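Local coordinates for protein peptidoglycan D,D-transpeptidase PbpA (PDB 3UPP) that probably cross-links peptidoglycan strands of the mycobacterial cell wall as a serine D,D-transpeptidase, the class of enzyme that penicillins and cephalosporins acylate, at residues R84-R89 with A348-T353; P191-K196 with A393-T398; T333-L338 with Y356-A361; H411-A416 with A428-N433. All coordinates share one frame; numbering follows the deposited sequence.

Contact 1 of 4, residues R84-R89 with A348-T353; sequences RRLFGR and ANISTT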
loop_
_atom_site.group_PDB
_atom_site.type_symbol
_atom_site.label_atom_id
_atom_site.label_comp_id
_atom_site.label_asym_id
_atom_site.label_seq_id
_atom_site.Cartn_x
_atom_site.Cartn_y
_atom_site.Cartn_z
ATOM N N ARG A 84 19.996 -23.657 3.825
ATOM C CA ARG A 84 21.111 -24.188 4.646
ATOM C C ARG A 84 20.793 -24.286 6.147
ATOM O O ARG A 84 21.337 -25.147 6.839
ATOM C CB ARG A 84 22.432 -23.440 4.383
ATOM C CG ARG A 84 22.331 -21.922 4.292
ATOM C CD ARG A 84 23.645 -21.262 3.845
ATOM N NE ARG A 84 24.066 -21.631 2.485
ATOM C CZ ARG A 84 25.076 -22.458 2.185
ATOM N NH1 ARG A 84 25.801 -23.036 3.140
ATOM N NH2 ARG A 84 25.367 -22.714 0.912
ATOM N N ARG A 85 19.883 -23.435 6.623
ATOM C CA ARG A 85 19.374 -23.503 7.999
ATOM C C ARG A 85 18.487 -24.733 8.243
ATOM O O ARG A 85 18.167 -25.057 9.390
ATOM C CB ARG A 85 18.606 -22.225 8.352
ATOM C CG ARG A 85 19.433 -20.952 8.293
ATOM C CD ARG A 85 18.555 -19.712 8.388
ATOM N NE ARG A 85 17.957 -19.341 7.102
ATOM C CZ ARG A 85 17.180 -18.274 6.905
ATOM N NH1 ARG A 85 16.876 -17.453 7.909
ATOM N NH2 ARG A 85 16.695 -18.026 5.697
ATOM N N LEU A 86 18.104 -25.408 7.158
ATOM C CA LEU A 86 17.244 -26.591 7.213
ATOM C C LEU A 86 17.981 -27.881 6.876
ATOM O O LEU A 86 17.383 -28.964 6.864
ATOM C CB LEU A 86 16.057 -26.432 6.257
ATOM C CG LEU A 86 14.819 -25.698 6.765
ATOM C CD1 LEU A 86 13.861 -25.451 5.620
ATOM C CD2 LEU A 86 14.140 -26.508 7.862
ATOM N N PHE A 87 19.274 -27.764 6.595
ATOM C CA PHE A 87 20.060 -28.904 6.155
ATOM C C PHE A 87 20.070 -30.054 7.177
ATOM O O PHE A 87 20.004 -31.225 6.791
ATOM C CB PHE A 87 21.480 -28.467 5.778
ATOM C CG PHE A 87 22.388 -29.607 5.420
ATOM C CD1 PHE A 87 23.476 -29.928 6.237
ATOM C CD2 PHE A 87 22.147 -30.379 4.281
ATOM C CE1 PHE A 87 24.321 -30.991 5.918
ATOM C CE2 PHE A 87 22.985 -31.448 3.957
ATOM C CZ PHE A 87 24.074 -31.752 4.775
ATOM N N GLY A 88 20.134 -29.709 8.466
ATOM C CA GLY A 88 20.120 -30.687 9.560
ATOM C C GLY A 88 18.862 -31.542 9.612
ATOM O O GLY A 88 18.936 -32.771 9.723
ATOM N N ARG A 89 17.703 -30.895 9.530
ATOM C CA ARG A 89 16.424 -31.611 9.452
ATOM C C ARG A 89 16.392 -32.614 8.300
ATOM O O ARG A 89 15.985 -33.761 8.485
ATOM C CB ARG A 89 15.249 -30.632 9.352
ATOM C CG ARG A 89 14.450 -30.479 10.646
ATOM C CD ARG A 89 15.269 -29.886 11.813
ATOM N NE ARG A 89 15.578 -28.457 11.657
ATOM C CZ ARG A 89 14.730 -27.457 11.919
ATOM N NH1 ARG A 89 13.496 -27.705 12.335
ATOM N NH2 ARG A 89 15.111 -26.198 11.747
ATOM N N ALA A 348 9.729 -25.853 14.279
ATOM C CA ALA A 348 10.820 -25.241 15.023
ATOM C C ALA A 348 11.187 -23.932 14.352
ATOM O O ALA A 348 11.260 -23.852 13.129
ATOM C CB ALA A 348 12.028 -26.168 15.101
ATOM N N ASN A 349 11.397 -22.903 15.163
ATOM C CA ASN A 349 11.748 -21.592 14.655
ATOM C C ASN A 349 13.107 -21.600 13.967
ATOM O O ASN A 349 13.984 -22.371 14.326
ATOM C CB ASN A 349 11.729 -20.568 15.784
ATOM C CG ASN A 349 11.517 -19.161 15.281
ATOM O OD1 ASN A 349 12.392 -18.309 15.423
ATOM N ND2 ASN A 349 10.354 -18.908 14.680
ATOM N N ILE A 350 13.268 -20.741 12.972
ATOM C CA ILE A 350 14.516 -20.628 12.228
ATOM C C ILE A 350 14.897 -19.167 12.083
ATOM O O ILE A 350 16.075 -18.827 12.041
ATOM C CB ILE A 350 14.388 -21.283 10.833
ATOM C CG1 ILE A 350 14.516 -22.799 10.957
ATOM C CG2 ILE A 350 15.441 -20.749 9.857
ATOM C CD1 ILE A 350 13.981 -23.521 9.768
ATOM N N SER A 351 13.888 -18.305 12.003
ATOM C CA SER A 351 14.119 -16.886 11.846
ATOM C C SER A 351 12.904 -16.116 12.305
ATOM O O SER A 351 11.801 -16.321 11.806
ATOM C CB SER A 351 14.432 -16.550 10.391
ATOM O OG SER A 351 15.115 -15.319 10.308
ATOM N N THR A 352 13.118 -15.238 13.278
ATOM C CA THR A 352 12.091 -14.325 13.746
ATOM C C THR A 352 12.513 -12.942 13.281
ATOM O O THR A 352 13.588 -12.469 13.656
ATOM C CB THR A 352 11.985 -14.341 15.283
ATOM O OG1 THR A 352 12.324 -15.643 15.778
ATOM C CG2 THR A 352 10.579 -13.984 15.732
ATOM N N THR A 353 11.697 -12.314 12.432
ATOM C CA THR A 353 11.956 -10.935 12.015
ATOM C C THR A 353 11.680 -10.009 13.196
ATOM O O THR A 353 10.729 -10.206 13.959
ATOM C CB THR A 353 11.119 -10.497 10.776
ATOM O OG1 THR A 353 11.259 -11.460 9.733
ATOM C CG2 THR A 353 11.608 -9.155 10.237
#
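I350 and L86 make the apolar touch of this surface contact, their side chains crossing at about a right angle with I350 CD1 3.5 Å from L86 CD2. A second kind of contact sets aliphatic carbons against two arginines. With I350 chi1 at -79°, CG1 stands beside the backbone N and CG2 is anti to it; CG2 lies 3.6 Å from R85 CD, while CD1 on the other branch comes within 3.5 Å of R89 NH2. R89 is bent at chi2 and chi3, which folds its guanidinium back over L86 CD2 and brings NH1 3.5 Å from A348 CB. R85 NH1 ends 3.6 Å from S351 CB. No hydrogen bond joins the segments directly; the arginines are anchored beside them through salt bridges, R85 NE to D83 and R89 NH1 to D346. The turn leading into helix 87-96, with R89 from its first turn, packs from the dimerisation region against outermost strand 349-352 of a mixed sheet, where I350 and S351 both face L342 in a classic beta bulge.

Contact 2 of 4, residues P191-K196 with A393-T398; sequences PGSTFK and ASKTGT. With CEF (CEFOTAXIME, C3' cleaved, open, bound form), chain C.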
loop_
_atom_site.group_PDB
_atom_site.type_symbol
_atom_site.label_atom_id
_atom_site.label_comp_id
_atom_site.label_asym_id
_atom_site.label_seq_id
_atom_site.Cartn_x
_atom_site.Cartn_y
_atom_site.Cartn_z
ATOM N N PRO A 191 -0.162 10.760 -6.028
ATOM C CA PRO A 191 -0.903 10.695 -4.757
ATOM C C PRO A 191 -1.991 11.755 -4.616
ATOM O O PRO A 191 -2.835 11.650 -3.729
ATOM C CB PRO A 191 0.190 10.901 -3.708
ATOM C CG PRO A 191 1.180 11.784 -4.385
ATOM C CD PRO A 191 1.168 11.379 -5.853
ATOM N N GLY A 192 -1.969 12.771 -5.472
ATOM C CA GLY A 192 -2.929 13.859 -5.378
ATOM C C GLY A 192 -2.906 14.522 -4.010
ATOM O O GLY A 192 -1.840 14.755 -3.426
ATOM N N SER A 193 -4.091 14.797 -3.486
ATOM C CA SER A 193 -4.240 15.592 -2.269
ATOM C C SER A 193 -3.649 14.953 -1.038
ATOM O O SER A 193 -3.327 15.666 -0.090
ATOM C CB SER A 193 -5.710 15.949 -2.014
ATOM O OG SER A 193 -6.104 17.062 -2.794
ATOM N N THR A 194 -3.492 13.632 -1.033
ATOM C CA THR A 194 -2.819 12.967 0.101
ATOM C C THR A 194 -1.409 13.524 0.330
ATOM O O THR A 194 -0.904 13.500 1.456
ATOM C CB THR A 194 -2.769 11.407 -0.034
ATOM O OG1 THR A 194 -2.118 11.043 -1.257
ATOM C CG2 THR A 194 -4.180 10.810 -0.009
ATOM N N PHE A 195 -0.787 14.050 -0.728
ATOM C CA PHE A 195 0.583 14.597 -0.631
ATOM C C PHE A 195 0.628 15.937 0.124
ATOM O O PHE A 195 1.690 16.365 0.595
ATOM C CB PHE A 195 1.203 14.742 -2.020
ATOM C CG PHE A 195 2.702 14.765 -2.017
ATOM C CD1 PHE A 195 3.424 13.625 -1.705
ATOM C CD2 PHE A 195 3.397 15.937 -2.322
ATOM C CE1 PHE A 195 4.819 13.642 -1.699
ATOM C CE2 PHE A 195 4.799 15.970 -2.311
ATOM C CZ PHE A 195 5.507 14.811 -2.005
ATOM N N LYS A 196 -0.534 16.588 0.247
ATOM C CA LYS A 196 -0.669 17.752 1.113
ATOM C C LYS A 196 -0.182 17.433 2.536
ATOM O O LYS A 196 0.173 18.331 3.286
ATOM C CB LYS A 196 -2.105 18.255 1.116
ATOM C CG LYS A 196 -2.584 18.761 -0.243
ATOM C CD LYS A 196 -4.061 19.057 -0.191
ATOM C CE LYS A 196 -4.511 19.865 -1.398
ATOM N NZ LYS A 196 -6.002 19.782 -1.552
ATOM N N ALA A 393 -7.768 9.318 11.926
ATOM C CA ALA A 393 -7.043 10.399 11.272
ATOM C C ALA A 393 -6.852 10.019 9.812
ATOM O O ALA A 393 -6.388 8.930 9.505
ATOM C CB ALA A 393 -5.709 10.640 11.951
ATOM N N SER A 394 -7.208 10.911 8.902
ATOM C CA SER A 394 -7.141 10.587 7.492
ATOM C C SER A 394 -6.862 11.775 6.603
ATOM O O SER A 394 -7.003 12.933 6.997
ATOM C CB SER A 394 -8.460 9.990 7.048
ATOM O OG SER A 394 -9.388 11.021 6.785
ATOM N N LYS A 395 -6.473 11.457 5.380
ATOM C CA LYS A 395 -6.442 12.423 4.311
ATOM C C LYS A 395 -6.896 11.705 3.054
ATOM O O LYS A 395 -6.433 10.590 2.758
ATOM C CB LYS A 395 -5.044 13.015 4.138
ATOM C CG LYS A 395 -4.957 14.148 3.116
ATOM C CD LYS A 395 -5.829 15.348 3.494
ATOM C CE LYS A 395 -5.876 16.371 2.377
ATOM N NZ LYS A 395 -6.942 16.046 1.393
ATOM N N THR A 396 -7.824 12.333 2.338
ATOM C CA THR A 396 -8.275 11.850 1.050
ATOM C C THR A 396 -7.502 12.546 -0.054
ATOM O O THR A 396 -6.784 13.512 0.175
ATOM C CB THR A 396 -9.794 12.079 0.817
ATOM O OG1 THR A 396 -10.115 13.448 1.101
ATOM C CG2 THR A 396 -10.649 11.148 1.690
ATOM N N GLY A 397 -7.647 12.015 -1.255
ATOM C CA GLY A 397 -7.002 12.543 -2.422
ATOM C C GLY A 397 -7.678 11.956 -3.638
ATOM O O GLY A 397 -8.135 10.798 -3.652
ATOM N N THR A 398 -7.777 12.784 -4.656
ATOM C CA THR A 398 -8.238 12.335 -5.934
ATOM C C THR A 398 -7.308 12.937 -6.973
ATOM O O THR A 398 -7.212 14.159 -7.112
ATOM C CB THR A 398 -9.787 12.567 -6.138
ATOM O OG1 THR A 398 -10.103 12.716 -7.529
ATOM C CG2 THR A 398 -10.292 13.765 -5.354
HETATM S S1 CEF C . -10.121 18.781 -4.287
HETATM C C1 CEF C . -11.057 18.674 -2.729
HETATM C C2 CEF C . -11.176 17.357 -2.283
HETATM C C3 CEF C . -12.348 17.050 -1.593
HETATM C C4 CEF C . -10.179 16.369 -2.477
HETATM C C5 CEF C . -10.124 15.219 -1.680
HETATM O O1 CEF C . -10.024 15.302 -0.387
HETATM O O2 CEF C . -10.266 14.041 -2.212
HETATM N N1 CEF C . -9.035 16.580 -3.128
HETATM C C6 CEF C . -8.662 17.872 -3.691
HETATM C C7 CEF C . -7.567 17.704 -4.734
HETATM C C8 CEF C . -6.384 16.942 -4.141
HETATM O O3 CEF C . -5.663 16.258 -4.872
HETATM N N2 CEF C . -7.990 17.045 -5.981
HETATM C C9 CEF C . -8.082 17.759 -7.114
HETATM O O4 CEF C . -7.869 18.967 -7.178
HETATM C C10 CEF C . -8.471 16.966 -8.365
HETATM N N3 CEF C . -7.577 16.793 -9.368
HETATM O O5 CEF C . -6.093 17.468 -9.241
HETATM C C11 CEF C . -5.281 16.901 -8.187
HETATM C C12 CEF C . -9.686 16.437 -8.450
HETATM C C13 CEF C . -10.141 15.886 -9.582
HETATM S S2 CEF C . -11.676 15.371 -9.228
HETATM C C14 CEF C . -11.705 15.859 -7.701
HETATM N N4 CEF C . -12.735 15.712 -6.874
HETATM N N5 CEF C . -10.540 16.434 -7.401
#
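The contact brings together the SxxK motif, S193 to K196, and the KTG motif, K395 to G397, two of the three signature motifs of a penicillin-binding active site caught in its acyl-enzyme state. S193 OG is bonded covalently to C8 of the opened cefotaxime at 1.4 Å, as expected of the acyl-ester nucleophile. Behind it, S193 CB lies 3.4 Å from T396 O and packs over G397 CA, where the absence of a side chain lets the two backbones come close. T194 leans on the same strand with CG2, 3.6 Å from K395 O, while its hydroxyl turns back to P191 O in a 2.6 Å hydrogen bond and also meets N320. Two lysines converge beside the ester. K196, its chain stretched out past CG, reaches along the turn to give NZ a 3.0 Å hydrogen bond to S193 OG; S252 and N254 also hold it. K395 leaves its strand with CG anti to the backbone N (chi1 -174°), then bends at chi2 and chi4, and its NZ hydrogen-bonds T396 O at 2.8 Å and S252 OG. The drug carboxylate sits near T396 OG1, the modelled O1 separation being doubtfully short, and N2 of the drug makes a weak 3.2 Å hydrogen bond to T398 O. Serine, the two lysines, S252 and N254 of the SxN motif and the KTG strand form the catalytic cleft characteristic of penicillin-binding transpeptidases and serine beta-lactamases.

Contact 3 of 4, residues T333-L338 with Y356-A361; sequences TMRPYL and YQQRRA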
loop_
_atom_site.group_PDB
_atom_site.type_symbol
_atom_site.label_atom_id
_atom_site.label_comp_id
_atom_site.label_asym_id
_atom_site.label_seq_id
_atom_site.Cartn_x
_atom_site.Cartn_y
_atom_site.Cartn_z
ATOM N N THR A 333 9.359 5.995 11.173
ATOM C CA THR A 333 9.074 5.015 10.148
ATOM C C THR A 333 9.696 3.682 10.551
ATOM O O THR A 333 10.909 3.583 10.702
ATOM C CB THR A 333 9.675 5.441 8.773
ATOM O OG1 THR A 333 9.273 6.775 8.442
ATOM C CG2 THR A 333 9.263 4.479 7.644
ATOM N N MET A 334 8.856 2.662 10.717
ATOM C CA MET A 334 9.324 1.302 10.902
ATOM C C MET A 334 9.457 0.673 9.525
ATOM O O MET A 334 8.667 0.945 8.635
ATOM C CB MET A 334 8.359 0.500 11.778
ATOM C CG MET A 334 8.169 1.054 13.192
ATOM S SD MET A 334 9.716 1.335 14.097
ATOM C CE MET A 334 10.147 -0.334 14.580
ATOM N N ARG A 335 10.476 -0.153 9.357
ATOM C CA ARG A 335 10.742 -0.833 8.112
ATOM C C ARG A 335 9.648 -1.874 7.910
ATOM O O ARG A 335 9.482 -2.756 8.759
ATOM C CB ARG A 335 12.101 -1.517 8.201
ATOM C CG ARG A 335 12.484 -2.301 6.978
ATOM C CD ARG A 335 13.112 -3.615 7.361
ATOM N NE ARG A 335 13.341 -4.439 6.178
ATOM C CZ ARG A 335 14.530 -4.717 5.635
ATOM N NH1 ARG A 335 15.662 -4.253 6.163
ATOM N NH2 ARG A 335 14.577 -5.486 4.550
ATOM N N PRO A 336 8.880 -1.761 6.800
ATOM C CA PRO A 336 7.790 -2.695 6.576
ATOM C C PRO A 336 8.288 -4.101 6.205
ATOM O O PRO A 336 9.264 -4.251 5.457
ATOM C CB PRO A 336 7.008 -2.055 5.431
ATOM C CG PRO A 336 7.954 -1.175 4.752
ATOM C CD PRO A 336 8.981 -0.753 5.728
ATOM N N TYR A 337 7.630 -5.118 6.753
ATOM C CA TYR A 337 7.978 -6.497 6.451
ATOM C C TYR A 337 6.750 -7.368 6.396
ATOM O O TYR A 337 5.764 -7.135 7.130
ATOM C CB TYR A 337 8.980 -7.054 7.457
ATOM C CG TYR A 337 8.492 -7.154 8.885
ATOM C CD1 TYR A 337 8.168 -8.393 9.437
ATOM C CD2 TYR A 337 8.376 -6.009 9.700
ATOM C CE1 TYR A 337 7.737 -8.506 10.758
ATOM C CE2 TYR A 337 7.937 -6.107 11.024
ATOM C CZ TYR A 337 7.623 -7.360 11.544
ATOM O OH TYR A 337 7.206 -7.485 12.849
ATOM N N LEU A 338 6.827 -8.367 5.517
ATOM C CA LEU A 338 5.730 -9.270 5.231
ATOM C C LEU A 338 5.875 -10.637 5.907
ATOM O O LEU A 338 4.882 -11.364 6.059
ATOM C CB LEU A 338 5.581 -9.434 3.713
ATOM C CG LEU A 338 4.392 -10.254 3.214
ATOM C CD1 LEU A 338 3.073 -9.683 3.765
ATOM C CD2 LEU A 338 4.353 -10.318 1.696
ATOM N N TYR A 356 12.601 -2.729 13.186
ATOM C CA TYR A 356 13.646 -1.705 13.296
ATOM C C TYR A 356 13.246 -0.359 12.691
ATOM O O TYR A 356 12.485 -0.297 11.717
ATOM C CB TYR A 356 15.034 -2.211 12.827
ATOM C CG TYR A 356 15.400 -2.051 11.364
ATOM C CD1 TYR A 356 15.473 -3.169 10.521
ATOM C CD2 TYR A 356 15.736 -0.797 10.832
ATOM C CE1 TYR A 356 15.844 -3.042 9.163
ATOM C CE2 TYR A 356 16.095 -0.644 9.486
ATOM C CZ TYR A 356 16.149 -1.773 8.650
ATOM O OH TYR A 356 16.507 -1.641 7.319
ATOM N N GLN A 357 13.750 0.713 13.298
ATOM C CA GLN A 357 13.354 2.069 12.937
ATOM C C GLN A 357 14.204 2.579 11.799
ATOM O O GLN A 357 15.374 2.888 11.970
ATOM C CB GLN A 357 13.454 3.004 14.140
ATOM C CG GLN A 357 12.902 2.400 15.407
ATOM C CD GLN A 357 12.883 3.366 16.558
ATOM O OE1 GLN A 357 13.550 4.408 16.530
ATOM N NE2 GLN A 357 12.114 3.027 17.592
ATOM N N GLN A 358 13.600 2.647 10.626
ATOM C CA GLN A 358 14.299 3.052 9.431
ATOM C C GLN A 358 14.843 4.465 9.603
ATOM O O GLN A 358 16.009 4.722 9.298
ATOM C CB GLN A 358 13.352 2.963 8.243
ATOM C CG GLN A 358 13.956 2.282 7.045
ATOM C CD GLN A 358 12.917 1.636 6.157
ATOM O OE1 GLN A 358 11.765 2.082 6.088
ATOM N NE2 GLN A 358 13.318 0.577 5.460
ATOM N N ARG A 359 13.997 5.364 10.115
ATOM C CA ARG A 359 14.352 6.768 10.326
ATOM C C ARG A 359 13.251 7.567 11.022
ATOM O O ARG A 359 12.137 7.070 11.242
ATOM C CB ARG A 359 14.680 7.455 8.994
ATOM C CG ARG A 359 13.486 7.644 8.076
ATOM C CD ARG A 359 13.934 7.751 6.641
ATOM N NE ARG A 359 13.255 6.741 5.833
ATOM C CZ ARG A 359 13.639 6.346 4.623
ATOM N NH1 ARG A 359 14.716 6.878 4.037
ATOM N NH2 ARG A 359 12.931 5.417 3.998
ATOM N N ARG A 360 13.585 8.816 11.346
ATOM C CA ARG A 360 12.623 9.799 11.819
ATOM C C ARG A 360 12.325 10.787 10.688
ATOM O O ARG A 360 13.226 11.498 10.221
ATOM C CB ARG A 360 13.155 10.521 13.061
ATOM C CG ARG A 360 12.211 11.576 13.581
ATOM C CD ARG A 360 12.576 12.085 14.953
ATOM N NE ARG A 360 12.155 11.200 16.047
ATOM C CZ ARG A 360 10.903 11.053 16.477
ATOM N NH1 ARG A 360 10.643 10.242 17.492
ATOM N NH2 ARG A 360 9.903 11.685 15.882
ATOM N N ALA A 361 11.065 10.806 10.242
ATOM C CA ALA A 361 10.613 11.706 9.176
ATOM C C ALA A 361 10.347 13.125 9.703
ATOM O O ALA A 361 10.828 14.116 9.144
ATOM C CB ALA A 361 9.375 11.147 8.509
#
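R335 lies across the ring of Y356, its CB over the centre of one face, 4.1 Å from the centroid, in a CH-pi contact. Further out, NH1 makes a weak 3.0 Å hydrogen bond to Y356 OH, the guanidinium plane standing 71° from the ring. Q358 flanks the same arginine, NE2 lying 3.4 Å from R335 CG, alongside the aliphatic part. M334, bent at chi2 and chi3, curls its tip back over the partner segment: SD meets Q357 CG at 3.6 Å and CE rests near the carbonyl carbon of Y356. The backbones that carry them form a short antiparallel two-stranded sheet with a beta bulge, T333 pairing with R359 but M334 with Q357, so that Q358 is the extra residue. T333 N bonds R359 O at 3.0 Å, and Q358 N returns to T333 O at 2.9 Å with a bent N-H...O angle of 131°. The pairing carries on beyond the strand, where R335 N reaches Y356 O at 3.1 Å, nearly straight at 170°. Farther out, P284 O takes a bond from R335 NH2, T326 holds the T333 hydroxyl, and E322 of helix 317-328 packs on T333, P336 and Q358.

Contact 4 of 4, residues H411-A416 with A428-N433; sequences HAWYIA and AVLVEN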
loop_
_atom_site.group_PDB
_atom_site.type_symbol
_atom_site.label_atom_id
_atom_site.label_comp_id
_atom_site.label_asym_id
_atom_site.label_seq_id
_atom_site.Cartn_x
_atom_site.Cartn_y
_atom_site.Cartn_z
ATOM N N HIS A 411 -7.582 8.795 -10.022
ATOM C CA HIS A 411 -7.400 7.780 -8.986
ATOM C C HIS A 411 -8.001 8.307 -7.691
ATOM O O HIS A 411 -7.847 9.477 -7.376
ATOM C CB HIS A 411 -5.916 7.453 -8.749
ATOM C CG HIS A 411 -5.149 7.094 -9.984
ATOM N ND1 HIS A 411 -5.523 6.071 -10.828
ATOM C CD2 HIS A 411 -4.001 7.600 -10.492
ATOM C CE1 HIS A 411 -4.650 5.977 -11.816
ATOM N NE2 HIS A 411 -3.715 6.893 -11.633
ATOM N N ALA A 412 -8.684 7.440 -6.955
ATOM C CA ALA A 412 -9.230 7.767 -5.651
ATOM C C ALA A 412 -8.300 7.233 -4.554
ATOM O O ALA A 412 -7.987 6.040 -4.526
ATOM C CB ALA A 412 -10.600 7.183 -5.512
ATOM N N TRP A 413 -7.867 8.120 -3.653
ATOM C CA TRP A 413 -6.889 7.779 -2.607
ATOM C C TRP A 413 -7.476 8.039 -1.216
ATOM O O TRP A 413 -8.268 8.947 -1.032
ATOM C CB TRP A 413 -5.649 8.658 -2.739
ATOM C CG TRP A 413 -4.525 8.236 -3.649
ATOM C CD1 TRP A 413 -4.189 8.805 -4.838
ATOM C CD2 TRP A 413 -3.532 7.219 -3.396
ATOM N NE1 TRP A 413 -3.066 8.188 -5.370
ATOM C CE2 TRP A 413 -2.641 7.219 -4.499
ATOM C CE3 TRP A 413 -3.309 6.316 -2.346
ATOM C CZ2 TRP A 413 -1.526 6.361 -4.577
ATOM C CZ3 TRP A 413 -2.211 5.454 -2.423
ATOM C CH2 TRP A 413 -1.331 5.481 -3.542
ATOM N N TYR A 414 -7.030 7.263 -0.238
ATOM C CA TYR A 414 -7.380 7.459 1.164
ATOM C C TYR A 414 -6.286 6.866 2.026
ATOM O O TYR A 414 -6.001 5.668 1.929
ATOM C CB TYR A 414 -8.685 6.747 1.489
ATOM C CG TYR A 414 -9.176 6.899 2.920
ATOM C CD1 TYR A 414 -9.639 8.138 3.397
ATOM C CD2 TYR A 414 -9.212 5.804 3.787
ATOM C CE1 TYR A 414 -10.137 8.277 4.688
ATOM C CE2 TYR A 414 -9.702 5.936 5.095
ATOM C CZ TYR A 414 -10.163 7.178 5.537
ATOM O OH TYR A 414 -10.643 7.322 6.825
ATOM N N ILE A 415 -5.670 7.704 2.857
ATOM C CA ILE A 415 -4.643 7.248 3.825
ATOM C C ILE A 415 -5.092 7.646 5.212
ATOM O O ILE A 415 -5.532 8.762 5.430
ATOM C CB ILE A 415 -3.197 7.779 3.536
ATOM C CG1 ILE A 415 -3.102 9.322 3.724
ATOM C CG2 ILE A 415 -2.727 7.306 2.166
ATOM C CD1 ILE A 415 -1.648 9.919 3.661
ATOM N N ALA A 416 -4.986 6.725 6.147
ATOM C CA ALA A 416 -5.622 6.908 7.424
ATOM C C ALA A 416 -4.847 6.164 8.469
ATOM O O ALA A 416 -4.025 5.300 8.146
ATOM C CB ALA A 416 -7.047 6.372 7.369
ATOM N N ALA A 428 -3.556 2.528 3.395
ATOM C CA ALA A 428 -3.732 3.282 2.167
ATOM C C ALA A 428 -4.663 2.472 1.267
ATOM O O ALA A 428 -4.542 1.252 1.191
ATOM C CB ALA A 428 -2.409 3.563 1.476
ATOM N N VAL A 429 -5.624 3.159 0.649
ATOM C CA VAL A 429 -6.523 2.598 -0.353
ATOM C C VAL A 429 -6.308 3.403 -1.627
ATOM O O VAL A 429 -6.430 4.624 -1.633
ATOM C CB VAL A 429 -8.031 2.713 0.063
ATOM C CG1 VAL A 429 -8.944 2.250 -1.042
ATOM C CG2 VAL A 429 -8.313 1.928 1.335
ATOM N N LEU A 430 -5.957 2.710 -2.693
ATOM C CA LEU A 430 -5.886 3.295 -4.016
ATOM C C LEU A 430 -6.958 2.612 -4.859
ATOM O O LEU A 430 -6.941 1.401 -5.026
ATOM C CB LEU A 430 -4.484 3.096 -4.619
ATOM C CG LEU A 430 -4.176 3.618 -6.029
ATOM C CD1 LEU A 430 -4.377 2.535 -7.063
ATOM C CD2 LEU A 430 -4.934 4.898 -6.422
ATOM N N VAL A 431 -7.912 3.383 -5.349
ATOM C CA VAL A 431 -8.869 2.866 -6.301
ATOM C C VAL A 431 -8.403 3.443 -7.626
ATOM O O VAL A 431 -8.498 4.662 -7.872
ATOM C CB VAL A 431 -10.330 3.229 -5.934
ATOM C CG1 VAL A 431 -11.271 2.922 -7.072
ATOM C CG2 VAL A 431 -10.767 2.474 -4.689
ATOM N N GLU A 432 -7.835 2.563 -8.442
ATOM C CA GLU A 432 -7.181 2.951 -9.675
ATOM C C GLU A 432 -8.240 3.294 -10.722
ATOM O O GLU A 432 -9.190 2.526 -10.941
ATOM C CB GLU A 432 -6.263 1.828 -10.167
ATOM C CG GLU A 432 -5.449 2.213 -11.380
ATOM C CD GLU A 432 -4.675 1.063 -11.972
ATOM O OE1 GLU A 432 -4.541 1.011 -13.208
ATOM O OE2 GLU A 432 -4.186 0.213 -11.210
ATOM N N ASN A 433 -8.079 4.461 -11.351
ATOM C CA ASN A 433 -9.062 4.975 -12.309
ATOM C C ASN A 433 -10.450 5.140 -11.711
ATOM O O ASN A 433 -11.435 5.154 -12.444
ATOM C CB ASN A 433 -9.124 4.100 -13.565
ATOM C CG ASN A 433 -8.298 4.656 -14.696
ATOM O OD1 ASN A 433 -7.137 4.270 -14.881
ATOM N ND2 ASN A 433 -8.881 5.584 -15.456
#
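L430 packs against W413 and H411. Its CB lies over the face of the six-membered ring of W413, 3.9 Å from CZ3. CG, anti to the backbone N (chi1 179°), continues along the indole toward CZ2, and CD2 then comes over the same face, above the five-membered ring, 3.9 Å from its centroid in a CH-pi contact. The same methyl touches H411 CB at 3.6 Å, bridging the two side chains. H411 in turn uses its ring edge: N433 N gives ND1 a 3.1 Å hydrogen bond, almost straight at 177° and only 11° out of the imidazole plane. H401 stacks on this ring and Y189 meets it edge-to-face, which together probably fix its rotation. The side chains sit on a beta hairpin in the five-stranded antiparallel sheet of the transpeptidase fold, with 425-431 the middle strand and 411-418 next to it, toward strand 393-399. A412 with V431 and Y414 with V429 are hydrogen-bonded pairs; V431 N to A412 O and V429 N to Y414 O each span 2.8 Å. W413 with L430 and I415 with A428 are the non-hydrogen-bonded pairs, and I415 CG2 meets A428 CB at 3.8 Å on the face that bears the indole. The NE1 of W413 is bonded to P190 O, just ahead of the acylated-serine turn, and the indole stands about 7 Å from the S193 side chain.

From the N terminus, residues 84-89 open contact 1, 191-196 open contact 2 and 333-338 open contact 3. Contact 1 closes first, at 348-353, and therefore crosses both of the others; it ties the dimerisation region to strand 349-352. Contact 3 closes soon after, at 356-361, nested within the long loop that contact 2 completes at 393-398. Contacts 1 and 3 meet where T353 CG2 packs on Y337 CD1 at 3.6 Å. Contact 4 follows in series as a local hairpin. Its strand 411-418 neighbours strand 393-399 of contact 2, probably hydrogen-bonded through W413 N and G397 O, so the catalytic cleft and the central sheet share one framework.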